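Local coordinates for protein isochorismatase hydrolase (Alkaliphilus metalliredigens, PDB 3HB7) that is probably a hydrolase of the isochorismatase family, its substrate being unspecified, at residues 111-114 and 115-119; 155-159 and 160-164. All blocks are in the same frame, centred on the assembly; numbering follows the deposited sequence.

Contact 1 (111-114 and 115-119)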
loop_
_atom_site.group_PDB
_atom_site.type_symbol
_atom_site.label_atom_id
_atom_site.label_comp_id
_atom_site.label_asym_id
_atom_site.label_seq_id
_atom_site.Cartn_x
_atom_site.Cartn_y
_atom_site.Cartn_z
ATOM N N LEU E 111 39.834 -0.630 -31.163
ATOM C CA LEU E 111 39.577 -2.037 -30.996
ATOM C C LEU E 111 39.176 -2.720 -32.290
ATOM O O LEU E 111 39.644 -3.771 -32.559
ATOM C CB LEU E 111 38.518 -2.259 -29.933
ATOM C CG LEU E 111 37.940 -3.648 -29.724
ATOM C CD1 LEU E 111 38.984 -4.577 -29.309
ATOM C CD2 LEU E 111 36.835 -3.694 -28.717
ATOM N N ASP E 112 38.325 -2.112 -33.086
ATOM C CA ASP E 112 37.950 -2.666 -34.359
ATOM C C ASP E 112 39.148 -2.768 -35.283
ATOM O O ASP E 112 39.298 -3.744 -35.970
ATOM C CB ASP E 112 36.861 -1.835 -35.005
ATOM C CG ASP E 112 36.306 -2.451 -36.244
ATOM O OD1 ASP E 112 35.995 -3.626 -36.247
ATOM O OD2 ASP E 112 36.154 -1.755 -37.236
ATOM N N LEU E 113 39.999 -1.761 -35.293
ATOM C CA LEU E 113 41.154 -1.797 -36.144
ATOM C C LEU E 113 42.067 -2.942 -35.775
ATOM O O LEU E 113 42.515 -3.631 -36.617
ATOM C CB LEU E 113 41.926 -0.484 -36.123
ATOM C CG LEU E 113 43.184 -0.485 -36.982
ATOM C CD1 LEU E 113 42.887 -0.580 -38.424
ATOM C CD2 LEU E 113 44.003 0.692 -36.713
ATOM N N TYR E 114 42.300 -3.163 -34.503
ATOM C CA TYR E 114 43.128 -4.250 -34.086
ATOM C C TYR E 114 42.540 -5.575 -34.507
ATOM O O TYR E 114 43.244 -6.431 -34.961
ATOM C CB TYR E 114 43.295 -4.225 -32.591
ATOM C CG TYR E 114 43.969 -5.430 -32.019
ATOM C CD1 TYR E 114 45.322 -5.442 -31.796
ATOM C CD2 TYR E 114 43.253 -6.536 -31.675
ATOM C CE1 TYR E 114 45.936 -6.524 -31.272
ATOM C CE2 TYR E 114 43.856 -7.620 -31.148
ATOM C CZ TYR E 114 45.203 -7.620 -30.945
ATOM O OH TYR E 114 45.821 -8.713 -30.412
ATOM N N LEU E 115 41.244 -5.729 -34.364
ATOM C CA LEU E 115 40.588 -6.931 -34.749
ATOM C C LEU E 115 40.719 -7.130 -36.230
ATOM O O LEU E 115 40.913 -8.214 -36.676
ATOM C CB LEU E 115 39.127 -6.866 -34.381
ATOM C CG LEU E 115 38.641 -7.339 -33.019
ATOM C CD1 LEU E 115 39.692 -7.454 -32.031
ATOM C CD2 LEU E 115 37.569 -6.461 -32.512
ATOM N N LYS E 116 40.583 -6.073 -36.997
ATOM C CA LYS E 116 40.722 -6.149 -38.425
ATOM C C LYS E 116 42.131 -6.549 -38.818
ATOM O O LYS E 116 42.315 -7.335 -39.696
ATOM C CB LYS E 116 40.372 -4.817 -39.053
ATOM C CG LYS E 116 39.264 -4.849 -40.065
ATOM C CD LYS E 116 38.329 -3.645 -39.902
ATOM C CE LYS E 116 37.882 -3.100 -41.247
ATOM N NZ LYS E 116 36.972 -1.941 -41.177
ATOM N N GLU E 117 43.112 -6.004 -38.133
ATOM C CA GLU E 117 44.498 -6.255 -38.419
ATOM C C GLU E 117 44.825 -7.718 -38.236
ATOM O O GLU E 117 45.540 -8.284 -39.015
ATOM C CB GLU E 117 45.399 -5.401 -37.531
ATOM C CG GLU E 117 45.542 -3.987 -37.972
ATOM C CD GLU E 117 46.277 -3.116 -37.003
ATOM O OE1 GLU E 117 47.024 -2.252 -37.441
ATOM O OE2 GLU E 117 46.113 -3.277 -35.803
ATOM N N GLU E 118 44.263 -8.328 -37.216
ATOM C CA GLU E 118 44.580 -9.692 -36.858
ATOM C C GLU E 118 43.680 -10.717 -37.488
ATOM O O GLU E 118 43.721 -11.850 -37.148
ATOM C CB GLU E 118 44.570 -9.858 -35.359
ATOM C CG GLU E 118 45.449 -8.920 -34.648
ATOM C CD GLU E 118 46.854 -8.990 -35.124
ATOM O OE1 GLU E 118 47.192 -9.957 -35.785
ATOM O OE2 GLU E 118 47.636 -8.089 -34.841
ATOM N N GLY E 119 42.841 -10.308 -38.406
ATOM C CA GLY E 119 41.980 -11.236 -39.095
ATOM C C GLY E 119 41.062 -12.029 -38.209
ATOM O O GLY E 119 40.740 -13.157 -38.497
#

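Contact 2 (155-159 and 160-164)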
loop_
_atom_site.group_PDB
_atom_site.type_symbol
_atom_site.label_atom_id
_atom_site.label_comp_id
_atom_site.label_asym_id
_atom_site.label_seq_id
_atom_site.Cartn_x
_atom_site.Cartn_y
_atom_site.Cartn_z
ATOM N N THR E 155 31.258 -13.720 -17.014
ATOM C CA THR E 155 30.773 -12.365 -16.871
ATOM C C THR E 155 30.004 -12.212 -15.578
ATOM O O THR E 155 29.487 -13.160 -15.056
ATOM C CB THR E 155 29.865 -11.980 -18.020
ATOM O OG1 THR E 155 28.956 -13.034 -18.277
ATOM C CG2 THR E 155 30.651 -11.756 -19.245
ATOM N N ALA E 156 29.957 -11.008 -15.065
ATOM C CA ALA E 156 29.326 -10.768 -13.812
ATOM C C ALA E 156 28.735 -9.392 -13.828
ATOM O O ALA E 156 29.033 -8.621 -14.682
ATOM C CB ALA E 156 30.308 -10.893 -12.718
ATOM N N SER E 157 27.931 -9.090 -12.833
ATOM C CA SER E 157 27.341 -7.794 -12.680
ATOM C C SER E 157 27.176 -7.501 -11.225
ATOM O O SER E 157 27.496 -8.299 -10.409
ATOM C CB SER E 157 26.002 -7.686 -13.377
ATOM O OG SER E 157 25.651 -6.337 -13.487
ATOM N N LYS E 158 26.639 -6.338 -10.931
ATOM C CA LYS E 158 26.452 -5.869 -9.583
ATOM C C LYS E 158 25.529 -6.778 -8.800
ATOM O O LYS E 158 25.725 -6.983 -7.637
ATOM C CB LYS E 158 25.878 -4.475 -9.631
ATOM C CG LYS E 158 25.997 -3.713 -8.379
ATOM C CD LYS E 158 25.299 -2.392 -8.504
ATOM C CE LYS E 158 25.669 -1.476 -7.381
ATOM N NZ LYS E 158 26.629 -0.403 -7.758
ATOM N N THR E 159 24.521 -7.322 -9.446
ATOM C CA THR E 159 23.657 -8.270 -8.798
ATOM C C THR E 159 23.406 -9.443 -9.699
ATOM O O THR E 159 23.530 -9.344 -10.889
ATOM C CB THR E 159 22.324 -7.660 -8.437
ATOM O OG1 THR E 159 21.565 -7.436 -9.616
ATOM C CG2 THR E 159 22.522 -6.371 -7.775
ATOM N N GLU E 160 23.037 -10.558 -9.110
ATOM C CA GLU E 160 22.768 -11.764 -9.846
ATOM C C GLU E 160 21.597 -11.568 -10.783
ATOM O O GLU E 160 21.534 -12.166 -11.841
ATOM C CB GLU E 160 22.554 -12.947 -8.908
ATOM C CG GLU E 160 23.668 -14.004 -8.951
ATOM C CD GLU E 160 23.631 -14.990 -7.780
ATOM O OE1 GLU E 160 22.643 -15.729 -7.640
ATOM O OE2 GLU E 160 24.590 -15.037 -7.001
ATOM N N GLU E 161 20.639 -10.757 -10.377
ATOM C CA GLU E 161 19.522 -10.488 -11.232
ATOM C C GLU E 161 19.939 -9.761 -12.486
ATOM O O GLU E 161 19.505 -10.112 -13.550
ATOM C CB GLU E 161 18.457 -9.687 -10.509
ATOM C CG GLU E 161 17.075 -9.918 -11.067
ATOM C CD GLU E 161 16.131 -8.729 -10.953
ATOM O OE1 GLU E 161 16.361 -7.845 -10.113
ATOM O OE2 GLU E 161 15.134 -8.693 -11.700
HETATM N N MSE E 162 20.769 -8.738 -12.342
HETATM C CA MSE E 162 21.222 -7.950 -13.474
HETATM C C MSE E 162 22.005 -8.825 -14.413
HETATM O O MSE E 162 21.829 -8.755 -15.604
HETATM C CB MSE E 162 22.092 -6.793 -13.028
HETATM C CG MSE E 162 21.360 -5.585 -12.607
HETATM SE SE MSE E 162 22.503 -4.177 -12.185
HETATM C CE MSE E 162 21.297 -2.821 -11.795
ATOM N N HIS E 163 22.859 -9.666 -13.868
ATOM C CA HIS E 163 23.610 -10.560 -14.699
ATOM C C HIS E 163 22.703 -11.498 -15.439
ATOM O O HIS E 163 22.917 -11.763 -16.591
ATOM C CB HIS E 163 24.605 -11.357 -13.885
ATOM C CG HIS E 163 25.306 -12.411 -14.672
ATOM N ND1 HIS E 163 25.247 -13.744 -14.350
ATOM C CD2 HIS E 163 26.076 -12.330 -15.776
ATOM C CE1 HIS E 163 25.943 -14.436 -15.226
ATOM N NE2 HIS E 163 26.455 -13.601 -16.100
ATOM N N GLU E 164 21.702 -12.013 -14.752
ATOM C CA GLU E 164 20.785 -12.954 -15.338
ATOM C C GLU E 164 19.978 -12.364 -16.472
ATOM O O GLU E 164 19.791 -12.999 -17.488
ATOM C CB GLU E 164 19.855 -13.515 -14.258
ATOM C CG GLU E 164 18.966 -14.661 -14.717
ATOM C CD GLU E 164 17.719 -14.912 -13.853
ATOM O OE1 GLU E 164 16.961 -15.821 -14.192
ATOM O OE2 GLU E 164 17.481 -14.223 -12.853
#

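Contact 1 (111-114 and 115-119)
The backbone oxygen of Asp-112 receives the amide of Lys-116, N to O 2.9 Å, in one of four successive i to i+4 hydrogen bonds, the last given by the amide of Glu-118, where the chain is already leaving the helix. Several side chains pair at the same spacing. On the inner side, Leu-111 lays CD1 against CD2 of Leu-115 at 4.0 Å, two branched hydrocarbons suited to a buried helix face. Leu-115 turns its other methyl, CD1, to the rim of the ring of the adjacent Tyr-114, meeting CD2 of the tyrosine in the ring plane at 3.7 Å.

One face of that ring takes a CH-pi contact: CG of Glu-118 stands 4.1 Å from the centroid of Tyr-114 and only 15° off the ring normal. The first torsion of Glu-118 (chi1 -55°), with CG anti to the carbonyl carbon, brings this methylene over the ring, and the bend at the next bond turns the carboxylate plane 56° from that of the ring. Tyrosine suits this boundary, since its flat carbon skeleton packs while its OH bonds to His-54. Asp-112 likewise spends OD1 on Tyr-146; its OD2 lies 4.0 Å from NZ of Lys-116, too far for a salt bridge, though the opposite charges probably still attract. Gly-119, with positive phi, is the C' residue of a Schellman motif, its N bonding to the oxygen of Lys-116 at 3.3 Å, a backbone shape that glycine adopts with little strain.

The helix lies against the parallel sheet of the isochorismatase fold. Leu-111 and Leu-115 rest on Leu-11 and Ala-9 of strand 8-13, while Tyr-114 reaches Val-56 of strand 53-60 and stacks on Tyr-96 at the start of strand 96-100.

Contact 2 (155-159 and 160-164)
Glu-160 opens a helix whose N-cap is Thr-159, where the chain turns from strand 155-156 into helix 160-170. The side chain of Glu-160 leads out from the first turn, as does that of Glu-161, and acidic groups suit a helix start because its amides probably create a favourable potential there. Met-162, a selenomethionine, gives its amide to OG1 of Thr-159, N to OG1 3.1 Å with an angle of 163° at the hydrogen. The threonine hydroxyl is set for this by its first torsion (chi1 71°), which places OG1 between the backbone N and the carbonyl carbon. A valine here would probably leave the Met-162 amide without its side-chain acceptor and weaken the start of the helix. The CB of Met-162 also lies 3.6 Å from OG of Ser-157, a small residue that lets the turn close in on the helix.

His-163 uses its amide for the oxygen of Thr-159 and throws its ring back toward the strand, CG anti to the backbone N (chi1 174°). There the oxygen of Thr-155 lies over one ring face, and NE2 of His-163 makes a weak hydrogen bond, 3.4 Å long, to OG1 of Thr-155, which also bonds to the oxygen of Leu-151.

How the contacts relate
Contacts 1 and 2 lie on opposite sides of the chain's centre, their own centres 29 Å apart and their nearest atoms about 14 Å apart, so neither touches the other. They come in series along the chain and treat the two ends of a helix: 111-119 finishes one, whereas 155-164 starts another. Helix 111-117 leads into strand 122-126, and strand 147-151 precedes the turn that enters helix 160-170; these two strands are neighbours in the parallel sheet. A bound sodium ion lies about 13 Å from the side chain of Leu-111 and about 14 Å from that of Ser-157, too distant for either to be its ligand.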